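Local coordinates for protein 3-methyladenine dna-glycosylase (PDB 2JHN) that belongs to the helix-hairpin-helix family of DNA glycosylases, whose members take part in the base excision repair of DNA, at residues L6-M16 against L80-Y89. The protein carries 1 engineered substitution. Sequence-based numbering, arbitrary orientation.
Sequences LKHAVNWELKM and LGLQNPEELY
His8 faces Asn84 with their CA atoms 6.0 Å apart, and from there the two chains run antiparallel, Val10 passing Leu82 and Lys15 reaching Leu80. In the TBP-like domain, the loop between strand 2-5 and helix 12-17 thus lies along the connection from helix 69-80 to helix 86-93. Pro85 CG sits over one face of the His8 imidazole, a CH-pi contact of 3.8 Å to the ring centroid. Tyr89 turns an edge toward the His8 face in an offset edge-to-face pair, planes 69° apart. The imidazole reaches both because chi1 of His8 (-165°) sets CG opposite the backbone N. A nearly straight bond (168°) from ND1 to a lone pair of Ala9 O lies in the plane of the imidazole and helps fix the ring's rotation, while NE2 meets a water that donates to Glu86 OE1; Glu86 also pairs with Arg90. Asn84 forms an Asx turn, OD1 accepting from Glu86 N, and its ND2 lies against Lys7 CD. Leu82 receives Leu6 CD2 on its CB, and nearer the helix Leu80 CD1 meets the edge of the Trp12 indole at CH2. Lys15, its chain bent at chi2, brings its ammonium to the end of helix 69-80, where Phe108 O is another acceptor. There NZ donates to Gly81 O at 2.9 Å and, weakly, to Leu80 O at 3.0 Å.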
ATOM      1  N   LEU A   6     -15.394  -3.162 -14.850  1.00 22.70           N
ATOM      2  CA  LEU A   6     -15.151  -4.295 -13.942  1.00 22.84           C
ATOM      3  C   LEU A   6     -16.192  -5.383 -14.168  1.00 24.49           C
ATOM      4  O   LEU A   6     -17.331  -5.077 -14.539  1.00 24.45           O
ATOM      5  CB  LEU A   6     -15.241  -3.835 -12.487  1.00 21.83           C
ATOM      6  CG  LEU A   6     -14.504  -2.549 -12.073  1.00 20.36           C
ATOM      7  CD1 LEU A   6     -14.743  -2.251 -10.605  1.00 19.02           C
ATOM      8  CD2 LEU A   6     -13.040  -2.654 -12.399  1.00 18.34           C
ATOM      9  N   LYS A   7     -15.820  -6.639 -13.901  1.00 25.62           N
ATOM     10  CA  LYS A   7     -16.795  -7.746 -13.963  1.00 26.80           C
ATOM     11  C   LYS A   7     -17.693  -7.791 -12.725  1.00 26.48           C
ATOM     12  O   LYS A   7     -18.861  -8.188 -12.805  1.00 27.37           O
ATOM     13  CB  LYS A   7     -16.111  -9.103 -14.219  1.00 27.01           C
ATOM     14  CG  LYS A   7     -17.078 -10.194 -14.684  0.50 27.28           C
ATOM     15  CD  LYS A   7     -16.434 -11.566 -14.719  0.50 27.86           C
ATOM     16  CE  LYS A   7     -17.477 -12.649 -14.958  0.50 29.31           C
ATOM     17  NZ  LYS A   7     -16.910 -14.026 -14.786  0.50 31.43           N
ATOM     18  N   HIS A   8     -17.168  -7.314 -11.596  1.00 25.99           N
ATOM     19  CA  HIS A   8     -17.825  -7.387 -10.297  1.00 25.50           C
ATOM     20  C   HIS A   8     -17.927  -5.976  -9.672  1.00 24.71           C
ATOM     21  O   HIS A   8     -17.065  -5.139  -9.935  1.00 25.27           O
ATOM     22  CB  HIS A   8     -16.989  -8.330  -9.424  1.00 26.39           C
ATOM     23  CG  HIS A   8     -17.680  -8.800  -8.180  1.00 27.18           C
ATOM     24  ND1 HIS A   8     -17.877  -7.986  -7.085  1.00 29.54           N
ATOM     25  CD2 HIS A   8     -18.183 -10.011  -7.842  1.00 28.13           C
ATOM     26  CE1 HIS A   8     -18.493  -8.668  -6.134  1.00 30.44           C
ATOM     27  NE2 HIS A   8     -18.686  -9.902  -6.568  1.00 30.16           N
ATOM     28  N   ALA A   9     -18.953  -5.697  -8.861  1.00 23.85           N
ATOM     29  CA  ALA A   9     -19.040  -4.391  -8.166  1.00 22.78           C
ATOM     30  C   ALA A   9     -17.870  -4.216  -7.180  1.00 22.40           C
ATOM     31  O   ALA A   9     -17.358  -5.196  -6.623  1.00 22.91           O
ATOM     32  CB  ALA A   9     -20.366  -4.229  -7.435  1.00 22.95           C
ATOM     33  N   VAL A  10     -17.436  -2.974  -7.003  1.00 20.67           N
ATOM     34  CA  VAL A  10     -16.455  -2.621  -5.974  1.00 19.55           C
ATOM     35  C   VAL A  10     -17.095  -1.523  -5.139  1.00 18.71           C
ATOM     36  O   VAL A  10     -17.822  -0.657  -5.664  1.00 19.40           O
ATOM     37  CB  VAL A  10     -15.118  -2.173  -6.617  1.00 19.79           C
ATOM     38  CG1 VAL A  10     -15.282  -0.846  -7.350  1.00 19.64           C
ATOM     39  CG2 VAL A  10     -13.982  -2.099  -5.583  1.00 19.34           C
ATOM     40  N   ASN A  11     -16.894  -1.589  -3.835  1.00 18.01           N
ATOM     41  CA  ASN A  11     -17.314  -0.530  -2.957  1.00 17.27           C
ATOM     42  C   ASN A  11     -16.192   0.513  -2.873  1.00 16.53           C
ATOM     43  O   ASN A  11     -15.223   0.326  -2.145  1.00 14.42           O
ATOM     44  CB  ASN A  11     -17.654  -1.083  -1.581  1.00 18.32           C
ATOM     45  CG  ASN A  11     -18.250  -0.037  -0.677  1.00 19.36           C
ATOM     46  OD1 ASN A  11     -17.669   1.008  -0.464  1.00 21.38           O
ATOM     47  ND2 ASN A  11     -19.449  -0.307  -0.157  1.00 22.98           N
ATOM     48  N   TRP A  12     -16.344   1.602  -3.625  1.00 16.51           N
ATOM     49  CA  TRP A  12     -15.334   2.657  -3.674  1.00 16.07           C
ATOM     50  C   TRP A  12     -15.108   3.304  -2.317  1.00 16.28           C
ATOM     51  O   TRP A  12     -13.974   3.632  -1.959  1.00 15.61           O
ATOM     52  CB  TRP A  12     -15.732   3.718  -4.704  1.00 16.91           C
ATOM     53  CG  TRP A  12     -14.674   4.754  -4.965  1.00 15.68           C
ATOM     54  CD1 TRP A  12     -14.645   6.051  -4.501  1.00 16.59           C
ATOM     55  CD2 TRP A  12     -13.500   4.583  -5.757  1.00 14.97           C
ATOM     56  NE1 TRP A  12     -13.504   6.691  -4.952  1.00 15.08           N
ATOM     57  CE2 TRP A  12     -12.799   5.818  -5.740  1.00 14.94           C
ATOM     58  CE3 TRP A  12     -12.968   3.507  -6.484  1.00 16.38           C
ATOM     59  CZ2 TRP A  12     -11.586   6.005  -6.429  1.00 15.79           C
ATOM     60  CZ3 TRP A  12     -11.742   3.692  -7.166  1.00 16.17           C
ATOM     61  CH2 TRP A  12     -11.077   4.926  -7.130  1.00 16.07           C
ATOM     62  N   GLU A  13     -16.181   3.503  -1.551  1.00 16.22           N
ATOM     63  CA  GLU A  13     -16.051   4.151  -0.260  1.00 17.04           C
ATOM     64  C   GLU A  13     -15.124   3.355   0.668  1.00 16.61           C
ATOM     65  O   GLU A  13     -14.281   3.931   1.344  1.00 16.34           O
ATOM     66  CB  GLU A  13     -17.436   4.408   0.383  1.00 18.08           C
ATOM     67  CG  GLU A  13     -18.437   5.116  -0.540  0.50 19.55           C
ATOM     68  CD  GLU A  13     -19.373   4.144  -1.264  0.50 22.45           C
ATOM     69  OE1 GLU A  13     -20.531   3.969  -0.808  0.50 26.14           O
ATOM     70  OE2 GLU A  13     -18.961   3.542  -2.279  0.50 23.49           O
ATOM     71  N   LEU A  14     -15.275   2.025   0.668  1.00 16.04           N
ATOM     72  CA  LEU A  14     -14.391   1.128   1.436  1.00 15.20           C
ATOM     73  C   LEU A  14     -12.936   1.118   0.913  1.00 13.89           C
ATOM     74  O   LEU A  14     -11.998   1.104   1.702  1.00 13.30           O
ATOM     75  CB  LEU A  14     -14.949  -0.296   1.478  1.00 15.48           C
ATOM     76  CG  LEU A  14     -16.159  -0.540   2.400  1.00 15.70           C
ATOM     77  CD1 LEU A  14     -16.528  -2.017   2.419  1.00 15.80           C
ATOM     78  CD2 LEU A  14     -15.928  -0.055   3.826  1.00 19.13           C
ATOM     79  N   LYS A  15     -12.768   1.124  -0.408  1.00 13.14           N
ATOM     80  CA  LYS A  15     -11.422   1.293  -1.006  1.00 13.23           C
ATOM     81  C   LYS A  15     -10.752   2.574  -0.506  1.00 13.76           C
ATOM     82  O   LYS A  15      -9.585   2.556  -0.134  1.00 12.65           O
ATOM     83  CB  LYS A  15     -11.467   1.281  -2.540  1.00 13.09           C
ATOM     84  CG  LYS A  15     -11.738  -0.081  -3.169  1.00 12.34           C
ATOM     85  CD  LYS A  15     -10.637  -1.085  -2.915  1.00 12.84           C
ATOM     86  CE  LYS A  15     -10.650  -2.166  -3.999  1.00  9.83           C
ATOM     87  NZ  LYS A  15      -9.666  -3.174  -3.582  1.00 10.10           N
ATOM     88  N   MET A  16     -11.501   3.680  -0.478  1.00 14.90           N
ATOM     89  CA  MET A  16     -10.971   4.970  -0.010  1.00 15.57           C
ATOM     90  C   MET A  16     -10.732   5.023   1.512  1.00 16.56           C
ATOM     91  O   MET A  16      -9.811   5.701   1.970  1.00 16.55           O
ATOM     92  CB  MET A  16     -11.864   6.124  -0.499  1.00 14.86           C
ATOM     93  CG  MET A  16     -11.967   6.243  -2.014  1.00 14.97           C
ATOM     94  SD  MET A  16     -10.347   6.500  -2.804  1.00 15.94           S
ATOM     95  CE  MET A  16      -9.983   4.844  -3.402  1.00 15.50           C
ATOM     96  N   LEU A  80      -5.087  -0.006  -6.926  1.00 10.26           N
ATOM     97  CA  LEU A  80      -6.382   0.146  -6.233  1.00 10.44           C
ATOM     98  C   LEU A  80      -7.017  -1.209  -5.918  1.00 11.44           C
ATOM     99  O   LEU A  80      -7.951  -1.273  -5.122  1.00 10.96           O
ATOM    100  CB  LEU A  80      -7.349   1.005  -7.082  1.00 10.76           C
ATOM    101  CG  LEU A  80      -6.877   2.445  -7.414  1.00 11.65           C
ATOM    102  CD1 LEU A  80      -7.741   3.063  -8.533  1.00 13.41           C
ATOM    103  CD2 LEU A  80      -6.897   3.318  -6.181  1.00 12.49           C
ATOM    104  N   GLY A  81      -6.508  -2.277  -6.540  1.00 10.83           N
ATOM    105  CA  GLY A  81      -7.014  -3.633  -6.279  1.00 11.05           C
ATOM    106  C   GLY A  81      -8.390  -3.866  -6.924  1.00 11.66           C
ATOM    107  O   GLY A  81      -9.339  -4.247  -6.236  1.00 11.42           O
ATOM    108  N   LEU A  82      -8.492  -3.643  -8.237  1.00 12.29           N
ATOM    109  CA  LEU A  82      -9.833  -3.691  -8.879  1.00 13.58           C
ATOM    110  C   LEU A  82     -10.186  -5.036  -9.513  1.00 14.31           C
ATOM    111  O   LEU A  82     -11.284  -5.180 -10.111  1.00 15.05           O
ATOM    112  CB  LEU A  82      -9.991  -2.574  -9.904  1.00 13.87           C
ATOM    113  CG  LEU A  82      -9.759  -1.168  -9.400  1.00 14.15           C
ATOM    114  CD1 LEU A  82      -9.719  -0.174 -10.541  1.00 15.30           C
ATOM    115  CD2 LEU A  82     -10.791  -0.753  -8.306  1.00 17.15           C
ATOM    116  N   GLN A  83      -9.289  -6.011  -9.361  1.00 14.12           N
ATOM    117  CA  GLN A  83      -9.425  -7.328 -10.009  1.00 14.93           C
ATOM    118  C   GLN A  83     -10.609  -8.097  -9.420  1.00 15.34           C
ATOM    119  O   GLN A  83     -10.934  -7.959  -8.251  1.00 15.33           O
ATOM    120  CB  GLN A  83      -8.149  -8.174  -9.843  1.00 15.30           C
ATOM    121  CG  GLN A  83      -6.844  -7.493 -10.241  1.00 15.61           C
ATOM    122  CD  GLN A  83      -6.161  -6.742  -9.077  1.00 16.06           C
ATOM    123  OE1 GLN A  83      -6.783  -6.420  -8.043  1.00 15.15           O
ATOM    124  NE2 GLN A  83      -4.871  -6.480  -9.245  1.00 15.98           N
ATOM    125  N   ASN A  84     -11.207  -8.939 -10.262  1.00 16.40           N
ATOM    126  CA  ASN A  84     -12.355  -9.761  -9.937  1.00 16.93           C
ATOM    127  C   ASN A  84     -12.158 -10.544  -8.620  1.00 16.40           C
ATOM    128  O   ASN A  84     -11.252 -11.379  -8.530  1.00 17.70           O
ATOM    129  CB  ASN A  84     -12.603 -10.711 -11.127  1.00 17.58           C
ATOM    130  CG  ASN A  84     -13.837 -11.567 -10.959  1.00 21.12           C
ATOM    131  OD1 ASN A  84     -14.469 -11.596  -9.901  1.00 22.91           O
ATOM    132  ND2 ASN A  84     -14.203 -12.269 -12.036  1.00 24.45           N
ATOM    133  N   PRO A  85     -12.953 -10.227  -7.584  1.00 17.21           N
ATOM    134  CA  PRO A  85     -12.824 -10.858  -6.252  1.00 17.07           C
ATOM    135  C   PRO A  85     -13.681 -12.117  -6.062  1.00 17.83           C
ATOM    136  O   PRO A  85     -13.854 -12.570  -4.936  1.00 16.40           O
ATOM    137  CB  PRO A  85     -13.379  -9.790  -5.330  1.00 17.62           C
ATOM    138  CG  PRO A  85     -14.509  -9.169  -6.138  1.00 17.31           C
ATOM    139  CD  PRO A  85     -14.025  -9.205  -7.588  1.00 16.72           C
ATOM    140  N   GLU A  86     -14.242 -12.644  -7.137  1.00 18.99           N
ATOM    141  CA  GLU A  86     -15.226 -13.739  -7.002  1.00 21.06           C
ATOM    142  C   GLU A  86     -14.641 -14.944  -6.248  1.00 20.74           C
ATOM    143  O   GLU A  86     -15.249 -15.433  -5.285  1.00 20.28           O
ATOM    144  CB  GLU A  86     -15.734 -14.156  -8.385  1.00 22.10           C
ATOM    145  CG  GLU A  86     -16.577 -15.421  -8.387  1.00 28.05           C
ATOM    146  CD  GLU A  86     -18.021 -15.180  -7.986  1.00 35.94           C
ATOM    147  OE1 GLU A  86     -18.384 -14.015  -7.672  1.00 38.83           O
ATOM    148  OE2 GLU A  86     -18.798 -16.173  -7.991  1.00 39.33           O
ATOM    149  N   GLU A  87     -13.440 -15.358  -6.664  1.00 19.97           N
ATOM    150  CA  GLU A  87     -12.776 -16.524  -6.116  1.00 21.07           C
ATOM    151  C   GLU A  87     -12.308 -16.296  -4.678  1.00 18.93           C
ATOM    152  O   GLU A  87     -12.417 -17.192  -3.834  1.00 17.97           O
ATOM    153  CB  GLU A  87     -11.607 -16.939  -7.007  1.00 21.06           C
ATOM    154  CG  GLU A  87     -11.286 -18.448  -6.914  1.00 25.64           C
ATOM    155  CD  GLU A  87      -9.880 -18.823  -7.384  1.00 26.04           C
ATOM    156  OE1 GLU A  87      -9.335 -18.122  -8.283  1.00 28.68           O
ATOM    157  OE2 GLU A  87      -9.334 -19.846  -6.868  1.00 30.77           O
ATOM    158  N   LEU A  88     -11.777 -15.100  -4.415  1.00 16.31           N
ATOM    159  CA  LEU A  88     -11.421 -14.718  -3.043  1.00 14.88           C
ATOM    160  C   LEU A  88     -12.656 -14.828  -2.168  1.00 15.04           C
ATOM    161  O   LEU A  88     -12.612 -15.385  -1.070  1.00 15.30           O
ATOM    162  CB  LEU A  88     -10.897 -13.266  -3.004  1.00 13.27           C
ATOM    163  CG  LEU A  88     -10.768 -12.585  -1.629  1.00 12.41           C
ATOM    164  CD1 LEU A  88      -9.739 -13.255  -0.749  1.00 13.10           C
ATOM    165  CD2 LEU A  88     -10.451 -11.066  -1.773  1.00 12.38           C
ATOM    166  N   TYR A  89     -13.762 -14.279  -2.653  1.00 15.09           N
ATOM    167  CA  TYR A  89     -14.974 -14.226  -1.841  1.00 16.51           C
ATOM    168  C   TYR A  89     -15.507 -15.628  -1.554  1.00 17.93           C
ATOM    169  O   TYR A  89     -15.927 -15.920  -0.428  1.00 17.59           O
ATOM    170  CB  TYR A  89     -16.030 -13.383  -2.538  1.00 17.23           C
ATOM    171  CG  TYR A  89     -15.872 -11.870  -2.397  1.00 16.55           C
ATOM    172  CD1 TYR A  89     -14.987 -11.292  -1.472  1.00 19.04           C
ATOM    173  CD2 TYR A  89     -16.662 -11.025  -3.164  1.00 20.16           C
ATOM    174  CE1 TYR A  89     -14.899  -9.888  -1.351  1.00 19.25           C
ATOM    175  CE2 TYR A  89     -16.584  -9.648  -3.049  1.00 19.60           C
ATOM    176  CZ  TYR A  89     -15.700  -9.086  -2.150  1.00 20.21           C
ATOM    177  OH  TYR A  89     -15.663  -7.720  -2.063  1.00 19.01           O
TER
HETATM  178  O   HOH W   1     -14.273  -5.658  -8.909  1.00 27.46           O
HETATM  179  O   HOH W   2     -19.461 -12.234  -5.499  1.00 39.50           O
HETATM  180  O   HOH W   3     -16.156  -6.447  -4.320  1.00 24.31           O